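Thioredoxin-like fold domain-containing protein (PDB 1Z6M) is of unknown function but has a thioredoxin-like fold with a CxxC pair at a helix start, consistent with a thiol-disulfide oxidoreductase role. Local coordinates at residues I32-V37 with I139-A144. Sequence-based numbering, arbitrary orientation.
Sequences IEFINV and IAEANA
In the sheet-to-helix packing layer of a thioredoxin-like fold, Phe-34 of the central strand 29-35 reaches across to Glu-141 and Ala-142 on helix 132-145. The backbones stay well apart, with CA of Phe-34 and CA of Ala-142 separated by 7.9 Å, and the aromatic side chain crosses a little over half of that gap. With CG anti to its own carbonyl carbon (chi1 -73°), the phenyl group projects from the strand to the helix, and the outer part of the ring does the touching. CE2 of Phe-34 lies 3.9 Å from CB of Ala-142, an apolar contact set obliquely to the ring. The small methyl of alanine suits this place because the ring can come up close to the helix backbone, CE2 of Phe-34 standing 4.0 Å from N of Ala-142. One carbon further round, CZ of Phe-34 lies 3.7 Å from OE2 of Glu-141. The strand concerned is flanked in the sheet by parallel 62-68 and antiparallel 152-155, and its opposite face is covered by helix 40-58, on which Ile-35 packs against Cys-42 of the CxxC pair; Phe-34 and Ile-35 thus serve the two sides of the sheet. Glutamate suits its position because its extended chain, CG anti to the backbone N (chi1 -177°), carries the aliphatic part past CZ while the carboxylate reaches on to polar partners, standing steeply against the ring with the two planes 78° apart. No hydrogen bond joins the segments; the buried carboxylate is satisfied by others, OE1 in a salt bridge with Lys-67 NZ and OE2 accepting from the backbone N of Asn-15. Lys-67 lies on strand 62-68, and the side chain of Phe-34 also touches this residue, so the charge pair ties the helix to the sheet beside the ring.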
ATOM      1  N   ILE A  32       4.023   1.280  -8.082  1.00 11.55           N
ATOM      2  CA  ILE A  32       4.266   1.854  -6.758  1.00 11.31           C
ATOM      3  C   ILE A  32       2.934   2.199  -6.107  1.00 11.33           C
ATOM      4  O   ILE A  32       2.110   2.886  -6.707  1.00 11.25           O
ATOM      5  CB  ILE A  32       5.182   3.096  -6.878  1.00 11.93           C
ATOM      6  CG1 ILE A  32       6.609   2.664  -7.280  1.00 13.29           C
ATOM      7  CG2 ILE A  32       5.216   3.889  -5.572  1.00 13.97           C
ATOM      8  CD1 ILE A  32       7.454   3.771  -7.876  1.00 17.03           C
ATOM      9  N   GLU A  33       2.719   1.714  -4.888  1.00 10.65           N
ATOM     10  CA  GLU A  33       1.424   1.862  -4.223  1.00 10.66           C
ATOM     11  C   GLU A  33       1.605   2.464  -2.846  1.00  9.84           C
ATOM     12  O   GLU A  33       2.093   1.791  -1.928  1.00 10.98           O
ATOM     13  CB  GLU A  33       0.720   0.497  -4.090  1.00 11.11           C
ATOM     14  CG  GLU A  33       0.657  -0.248  -5.406  1.00 11.34           C
ATOM     15  CD  GLU A  33       0.083  -1.644  -5.331  1.00 12.10           C
ATOM     16  OE1 GLU A  33      -0.864  -1.918  -4.547  1.00 13.03           O
ATOM     17  OE2 GLU A  33       0.576  -2.473  -6.112  1.00 15.07           O
ATOM     18  N   PHE A  34       1.191   3.717  -2.685  1.00  9.74           N
ATOM     19  CA  PHE A  34       1.151   4.353  -1.368  1.00  9.51           C
ATOM     20  C   PHE A  34      -0.222   4.088  -0.775  1.00  9.80           C
ATOM     21  O   PHE A  34      -1.241   4.522  -1.319  1.00  9.98           O
ATOM     22  CB  PHE A  34       1.382   5.868  -1.476  1.00  9.95           C
ATOM     23  CG  PHE A  34       2.799   6.255  -1.790  1.00 10.74           C
ATOM     24  CD1 PHE A  34       3.260   6.276  -3.110  1.00 11.81           C
ATOM     25  CD2 PHE A  34       3.686   6.592  -0.765  1.00 11.03           C
ATOM     26  CE1 PHE A  34       4.571   6.650  -3.405  1.00 12.64           C
ATOM     27  CE2 PHE A  34       4.989   6.952  -1.049  1.00 11.56           C
ATOM     28  CZ  PHE A  34       5.437   6.978  -2.361  1.00 12.14           C
ATOM     29  N   ILE A  35      -0.249   3.352   0.329  1.00 10.01           N
ATOM     30  CA  ILE A  35      -1.506   2.953   0.932  1.00 10.79           C
ATOM     31  C   ILE A  35      -1.427   3.049   2.456  1.00 10.52           C
ATOM     32  O   ILE A  35      -0.341   3.067   3.052  1.00 10.45           O
ATOM     33  CB  ILE A  35      -1.946   1.510   0.542  1.00 12.07           C
ATOM     34  CG1 ILE A  35      -0.933   0.485   1.024  1.00 12.38           C
ATOM     35  CG2 ILE A  35      -2.227   1.376  -0.981  1.00 12.95           C
ATOM     36  CD1 ILE A  35      -1.475  -0.945   0.965  1.00 14.39           C
ATOM     37  N   ASN A  36      -2.593   3.113   3.083  1.00  9.19           N
ATOM     38  CA  ASN A  36      -2.692   2.930   4.524  1.00  9.61           C
ATOM     39  C   ASN A  36      -3.760   1.863   4.731  1.00  9.53           C
ATOM     40  O   ASN A  36      -4.847   1.942   4.156  1.00 10.32           O
ATOM     41  CB  ASN A  36      -3.049   4.255   5.217  1.00 10.04           C
ATOM     42  CG  ASN A  36      -3.170   4.115   6.726  1.00 10.25           C
ATOM     43  OD1 ASN A  36      -4.053   3.421   7.215  1.00 10.34           O
ATOM     44  ND2 ASN A  36      -2.282   4.783   7.467  1.00  9.96           N
ATOM     45  N   VAL A  37      -3.445   0.842   5.516  1.00  9.67           N
ATOM     46  CA  VAL A  37      -4.315  -0.334   5.595  0.50  9.63           C
ATOM     47  C   VAL A  37      -5.626  -0.111   6.317  1.00  9.84           C
ATOM     48  O   VAL A  37      -6.500  -0.968   6.262  1.00 10.29           O
ATOM     49  CB  VAL A  37      -3.626  -1.606   6.160  0.50 10.07           C
ATOM     50  CG1 VAL A  37      -2.499  -2.053   5.260  0.50 11.11           C
ATOM     51  CG2 VAL A  37      -3.193  -1.424   7.626  0.50  6.81           C
ATOM     52  N   ILE A 139       7.342   8.139   4.514  1.00 11.64           N
ATOM     53  CA  ILE A 139       6.826   9.490   4.732  1.00 12.01           C
ATOM     54  C   ILE A 139       7.659  10.533   3.960  1.00 11.63           C
ATOM     55  O   ILE A 139       7.107  11.428   3.310  1.00 11.41           O
ATOM     56  CB  ILE A 139       6.790   9.827   6.228  1.00 11.71           C
ATOM     57  CG1 ILE A 139       5.739   8.965   6.931  1.00 12.53           C
ATOM     58  CG2 ILE A 139       6.538  11.324   6.453  1.00 12.56           C
ATOM     59  CD1 ILE A 139       5.867   8.951   8.431  1.00 12.89           C
ATOM     60  N   ALA A 140       8.985  10.398   4.018  1.00 11.82           N
ATOM     61  CA  ALA A 140       9.893  11.318   3.329  1.00 11.50           C
ATOM     62  C   ALA A 140       9.731  11.245   1.814  1.00 11.64           C
ATOM     63  O   ALA A 140       9.761  12.264   1.138  1.00 12.26           O
ATOM     64  CB  ALA A 140      11.334  11.023   3.725  1.00 11.86           C
ATOM     65  N   GLU A 141       9.541  10.037   1.287  1.00 11.67           N
ATOM     66  CA  GLU A 141       9.351   9.834  -0.150  1.00 11.48           C
ATOM     67  C   GLU A 141       8.028  10.445  -0.609  1.00 11.23           C
ATOM     68  O   GLU A 141       7.981  11.156  -1.611  1.00 11.07           O
ATOM     69  CB  GLU A 141       9.412   8.342  -0.474  1.00 12.11           C
ATOM     70  CG  GLU A 141       9.308   8.019  -1.939  1.00 11.95           C
ATOM     71  CD  GLU A 141       9.267   6.530  -2.234  1.00 11.16           C
ATOM     72  OE1 GLU A 141       9.607   5.709  -1.345  1.00 12.53           O
ATOM     73  OE2 GLU A 141       8.926   6.174  -3.382  1.00 12.14           O
ATOM     74  N   ALA A 142       6.955  10.178   0.131  1.00 11.32           N
ATOM     75  CA  ALA A 142       5.661  10.789  -0.180  1.00 11.47           C
ATOM     76  C   ALA A 142       5.803  12.308  -0.180  1.00 11.39           C
ATOM     77  O   ALA A 142       5.276  13.004  -1.058  1.00 11.66           O
ATOM     78  CB  ALA A 142       4.602  10.338   0.815  1.00 11.92           C
ATOM     79  N   ASN A 143       6.541  12.836   0.793  1.00 11.06           N
ATOM     80  CA  ASN A 143       6.725  14.272   0.857  0.50  9.80           C
ATOM     81  C   ASN A 143       7.481  14.814  -0.354  1.00 11.46           C
ATOM     82  O   ASN A 143       7.095  15.826  -0.939  1.00 11.90           O
ATOM     83  CB  ASN A 143       7.443  14.672   2.143  0.50  9.23           C
ATOM     84  CG  ASN A 143       7.615  16.160   2.242  0.50  9.05           C
ATOM     85  OD1 ASN A 143       6.641  16.890   2.387  0.50 11.34           O
ATOM     86  ND2 ASN A 143       8.852  16.621   2.141  0.50  9.48           N
ATOM     87  N   ALA A 144       8.552  14.132  -0.736  1.00 11.44           N
ATOM     88  CA  ALA A 144       9.349  14.525  -1.903  1.00 11.88           C
ATOM     89  C   ALA A 144       8.513  14.562  -3.169  1.00 12.25           C
ATOM     90  O   ALA A 144       8.695  15.427  -4.021  1.00 12.67           O
ATOM     91  CB  ALA A 144      10.549  13.582  -2.087  1.00 12.54           C
TER